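Local coordinates for putative p22 protein (Leishmania major, PDB 1YQF), which is of unknown function but belongs to the MAM33 family of mitochondrial glycoproteins and is a sequence homologue of human p32, at residues Phe71-Asn83 / Ser91-Gly103. Sequence-based numbering, arbitrary orientation.
Sequences FEGEDLVVRYSTN and SHNIFVYITQKNG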
# COMPACT_ATOMS: atom_id res chain seq x y z
N PHE A 71 -2.33 -9.96 31.49
CA PHE A 71 -1.68 -11.23 31.79
C PHE A 71 -0.30 -10.99 32.39
O PHE A 71 0.65 -10.65 31.67
CB PHE A 71 -1.55 -12.08 30.52
CG PHE A 71 -0.84 -13.39 30.73
CD1 PHE A 71 -1.54 -14.51 31.15
CD2 PHE A 71 0.53 -13.50 30.50
CE1 PHE A 71 -0.88 -15.72 31.34
CE2 PHE A 71 1.19 -14.70 30.69
CZ PHE A 71 0.48 -15.82 31.11
N GLU A 72 -0.18 -11.16 33.71
CA GLU A 72 1.09 -10.99 34.43
C GLU A 72 1.67 -9.58 34.26
O GLU A 72 2.87 -9.42 34.03
CB GLU A 72 2.12 -12.04 33.98
CG GLU A 72 1.58 -13.45 33.77
CD GLU A 72 1.07 -14.11 35.04
OE1 GLU A 72 1.27 -13.57 36.14
OE2 GLU A 72 0.46 -15.20 34.92
N GLY A 73 0.81 -8.57 34.37
CA GLY A 73 1.22 -7.18 34.23
C GLY A 73 1.33 -6.67 32.79
O GLY A 73 1.46 -5.47 32.57
N GLU A 74 1.28 -7.58 31.82
CA GLU A 74 1.36 -7.23 30.40
C GLU A 74 -0.02 -6.83 29.88
O GLU A 74 -1.03 -7.42 30.24
CB GLU A 74 1.87 -8.42 29.59
CG GLU A 74 3.25 -8.93 29.98
CD GLU A 74 3.57 -10.28 29.38
OE1 GLU A 74 2.73 -10.83 28.64
OE2 GLU A 74 4.68 -10.80 29.64
N ASP A 75 -0.05 -5.82 29.01
CA ASP A 75 -1.28 -5.43 28.32
C ASP A 75 -1.32 -6.10 26.95
O ASP A 75 -0.53 -5.77 26.07
CB ASP A 75 -1.35 -3.91 28.16
CG ASP A 75 -1.47 -3.20 29.49
OD1 ASP A 75 -1.84 -3.77 30.54
OD2 ASP A 75 -1.17 -1.98 29.54
N LEU A 76 -2.23 -7.06 26.78
CA LEU A 76 -2.36 -7.78 25.52
C LEU A 76 -3.47 -7.19 24.65
O LEU A 76 -4.52 -6.81 25.16
CB LEU A 76 -2.64 -9.27 25.76
CG LEU A 76 -1.69 -10.01 26.72
CD1 LEU A 76 -2.17 -11.43 26.92
CD2 LEU A 76 -0.27 -10.00 26.20
N VAL A 77 -3.22 -7.11 23.35
CA VAL A 77 -4.23 -6.67 22.39
C VAL A 77 -4.14 -7.55 21.15
O VAL A 77 -3.08 -7.67 20.56
CB VAL A 77 -4.05 -5.20 21.99
CG1 VAL A 77 -5.07 -4.78 20.95
CG2 VAL A 77 -4.15 -4.28 23.21
N VAL A 78 -5.26 -8.15 20.75
CA VAL A 78 -5.35 -8.90 19.51
C VAL A 78 -6.28 -8.13 18.59
O VAL A 78 -7.48 -8.04 18.84
CB VAL A 78 -5.88 -10.32 19.72
CG1 VAL A 78 -5.96 -11.07 18.39
CG2 VAL A 78 -4.98 -11.08 20.70
N ARG A 79 -5.73 -7.58 17.52
CA ARG A 79 -6.46 -6.70 16.62
C ARG A 79 -6.75 -7.39 15.30
O ARG A 79 -5.89 -8.06 14.73
CB ARG A 79 -5.65 -5.43 16.38
CG ARG A 79 -6.26 -4.48 15.36
CD ARG A 79 -5.58 -3.13 15.34
NE ARG A 79 -5.74 -2.40 16.60
CZ ARG A 79 -5.02 -1.35 16.96
NH1 ARG A 79 -4.07 -0.88 16.17
NH2 ARG A 79 -5.24 -0.75 18.13
N TYR A 80 -7.97 -7.22 14.81
CA TYR A 80 -8.38 -7.78 13.53
C TYR A 80 -9.45 -6.93 12.88
O TYR A 80 -10.06 -6.08 13.53
CB TYR A 80 -8.90 -9.20 13.70
CG TYR A 80 -10.12 -9.30 14.58
CD1 TYR A 80 -10.01 -9.22 15.96
CD2 TYR A 80 -11.39 -9.47 14.03
CE1 TYR A 80 -11.13 -9.30 16.78
CE2 TYR A 80 -12.52 -9.56 14.84
CZ TYR A 80 -12.38 -9.47 16.21
OH TYR A 80 -13.48 -9.55 17.03
N SER A 81 -9.68 -7.19 11.60
CA SER A 81 -10.72 -6.52 10.84
C SER A 81 -11.68 -7.57 10.31
O SER A 81 -11.26 -8.68 9.95
CB SER A 81 -10.10 -5.73 9.68
OG SER A 81 -11.10 -5.12 8.88
N THR A 82 -12.97 -7.23 10.25
CA THR A 82 -13.98 -8.14 9.70
C THR A 82 -14.17 -7.89 8.21
O THR A 82 -15.02 -8.51 7.58
CB THR A 82 -15.31 -7.98 10.45
OG1 THR A 82 -15.81 -6.64 10.29
CG2 THR A 82 -15.12 -8.15 11.95
N ASN A 83 -13.38 -6.97 7.66
CA ASN A 83 -13.33 -6.75 6.21
C ASN A 83 -12.56 -7.88 5.55
O ASN A 83 -11.59 -8.40 6.11
CB ASN A 83 -12.66 -5.41 5.87
CG ASN A 83 -13.63 -4.25 5.88
OD1 ASN A 83 -14.79 -4.39 5.51
ND2 ASN A 83 -13.15 -3.08 6.30
N SER A 91 -8.16 -16.18 4.08
CA SER A 91 -7.23 -15.88 5.16
C SER A 91 -7.78 -14.82 6.11
O SER A 91 -8.55 -13.94 5.71
CB SER A 91 -5.89 -15.40 4.59
OG SER A 91 -4.94 -15.19 5.62
N HIS A 92 -7.38 -14.93 7.37
CA HIS A 92 -7.78 -13.98 8.41
C HIS A 92 -6.53 -13.56 9.17
O HIS A 92 -5.92 -14.37 9.86
CB HIS A 92 -8.77 -14.64 9.37
CG HIS A 92 -10.13 -14.85 8.78
ND1 HIS A 92 -11.12 -13.90 8.83
CD2 HIS A 92 -10.66 -15.91 8.12
CE1 HIS A 92 -12.21 -14.36 8.23
NE2 HIS A 92 -11.95 -15.58 7.79
N ASN A 93 -6.14 -12.30 9.03
CA ASN A 93 -4.94 -11.79 9.67
C ASN A 93 -5.24 -11.15 11.03
O ASN A 93 -6.25 -10.47 11.19
CB ASN A 93 -4.24 -10.80 8.75
CG ASN A 93 -3.67 -11.46 7.50
OD1 ASN A 93 -3.13 -12.57 7.56
ND2 ASN A 93 -3.79 -10.78 6.37
N ILE A 94 -4.36 -11.39 12.00
CA ILE A 94 -4.45 -10.75 13.30
C ILE A 94 -3.11 -10.15 13.70
O ILE A 94 -2.05 -10.63 13.31
CB ILE A 94 -4.95 -11.73 14.40
CG1 ILE A 94 -3.96 -12.88 14.61
CG2 ILE A 94 -6.32 -12.26 14.04
CD1 ILE A 94 -4.34 -13.82 15.76
N PHE A 95 -3.17 -9.08 14.49
CA PHE A 95 -1.99 -8.41 14.99
C PHE A 95 -2.03 -8.46 16.50
O PHE A 95 -2.93 -7.90 17.12
CB PHE A 95 -1.95 -6.98 14.45
CG PHE A 95 -1.96 -6.93 12.96
CD1 PHE A 95 -3.16 -6.93 12.26
CD2 PHE A 95 -0.77 -6.95 12.25
CE1 PHE A 95 -3.18 -6.93 10.87
CE2 PHE A 95 -0.78 -6.94 10.86
CZ PHE A 95 -1.99 -6.93 10.18
N VAL A 96 -1.08 -9.18 17.09
CA VAL A 96 -1.02 -9.38 18.53
C VAL A 96 -0.00 -8.41 19.13
O VAL A 96 1.16 -8.41 18.74
CB VAL A 96 -0.60 -10.82 18.88
CG1 VAL A 96 -0.60 -11.05 20.38
CG2 VAL A 96 -1.51 -11.83 18.20
N TYR A 97 -0.44 -7.59 20.07
CA TYR A 97 0.44 -6.64 20.75
C TYR A 97 0.62 -7.04 22.21
O TYR A 97 -0.34 -7.33 22.91
CB TYR A 97 -0.12 -5.22 20.65
CG TYR A 97 -0.38 -4.77 19.23
CD1 TYR A 97 -1.58 -5.06 18.59
CD2 TYR A 97 0.58 -4.05 18.52
CE1 TYR A 97 -1.83 -4.66 17.28
CE2 TYR A 97 0.34 -3.64 17.21
CZ TYR A 97 -0.87 -3.95 16.60
OH TYR A 97 -1.13 -3.54 15.31
N ILE A 98 1.87 -7.07 22.65
CA ILE A 98 2.21 -7.37 24.04
C ILE A 98 3.00 -6.18 24.56
O ILE A 98 4.14 -5.97 24.16
CB ILE A 98 3.04 -8.68 24.12
CG1 ILE A 98 2.28 -9.84 23.48
CG2 ILE A 98 3.37 -9.01 25.58
CD1 ILE A 98 2.99 -11.17 23.53
N THR A 99 2.39 -5.40 25.44
CA THR A 99 3.00 -4.18 25.95
C THR A 99 3.45 -4.36 27.40
O THR A 99 2.66 -4.73 28.27
CB THR A 99 2.01 -3.01 25.84
OG1 THR A 99 1.80 -2.69 24.45
CG2 THR A 99 2.60 -1.72 26.43
N GLN A 100 4.72 -4.08 27.66
CA GLN A 100 5.29 -4.16 29.00
C GLN A 100 4.93 -2.92 29.80
O GLN A 100 4.38 -1.96 29.27
CB GLN A 100 6.82 -4.29 28.92
CG GLN A 100 7.33 -5.50 28.13
CD GLN A 100 7.02 -6.84 28.78
OE1 GLN A 100 6.68 -6.91 29.96
NE2 GLN A 100 7.14 -7.91 28.01
N LYS A 101 5.24 -2.95 31.10
CA LYS A 101 4.99 -1.83 32.00
C LYS A 101 5.69 -0.55 31.52
O LYS A 101 5.11 0.54 31.55
CB LYS A 101 5.44 -2.19 33.42
CG LYS A 101 5.20 -1.11 34.47
CD LYS A 101 5.08 -1.69 35.88
CE LYS A 101 6.36 -2.40 36.34
NZ LYS A 101 7.53 -1.48 36.41
N ASN A 102 6.93 -0.70 31.05
CA ASN A 102 7.71 0.44 30.55
C ASN A 102 7.30 0.94 29.15
O ASN A 102 7.86 1.93 28.67
CB ASN A 102 9.20 0.11 30.58
CG ASN A 102 9.64 -0.80 29.44
OD1 ASN A 102 8.87 -1.62 28.94
ND2 ASN A 102 10.90 -0.66 29.04
N GLY A 103 6.35 0.27 28.50
CA GLY A 103 5.84 0.70 27.21
C GLY A 103 6.34 -0.08 26.01
O GLY A 103 5.69 -0.09 24.96
O HOH W 1 6.69 -10.69 27.79
O HOH W 2 -0.44 -4.15 23.89
O HOH W 3 -7.25 -8.23 10.01
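Val77 and Tyr97 form the middle hydrogen-bonded pair of an antiparallel hairpin, and the Tyr97 N to Val77 O bond, at 2.7 Å and 172°, is the shortest of the six that join strands 74-81 and 92-99. Asp75 with Thr99 and Arg79 with Phe95 are the hydrogen-bonded pairs flanking it. The tight part lies on the face of Leu76, Val78, Val96 and Ile98. Here Leu76 and Ile98 run side by side, CD2 of Leu76 reaching CG1 of Ile98 at 3.7 Å, while Val78 CG1 meets Ile94 CD1 at 4.1 Å. Ile94 holds CG1 between its backbone N and carbonyl carbon (chi1 63°), which turns CG2 toward Tyr80 CB.

The face of Val77, Arg79 and Tyr97 is more polar and opens to solvent at Asp75 and partly at Phe95, though Tyr97 stays buried. Tyr97 presents a ring edge to Arg79, its CE1 4.0 Å from Arg79 CB; the guanidinium, its plane 51° from the ring's, lies obliquely beside the hydroxyl end, NE salt-bridged to Asp66 and NH1 hydrogen-bonded to Lys132 O. Near Asp75, a water joins Asp75 O to Thr99 OG1, which also bonds Thr105. At the hairpin's open end another water links Glu74 OE2 (2.7 Å) to Gln100 NE2, while Glu74 OE1 forms a salt bridge with Arg169.

The hairpin occupies the centre of the six-stranded antiparallel sheet, between strands 64-71 and 105-113, with Tyr80 resting on helix 173-202.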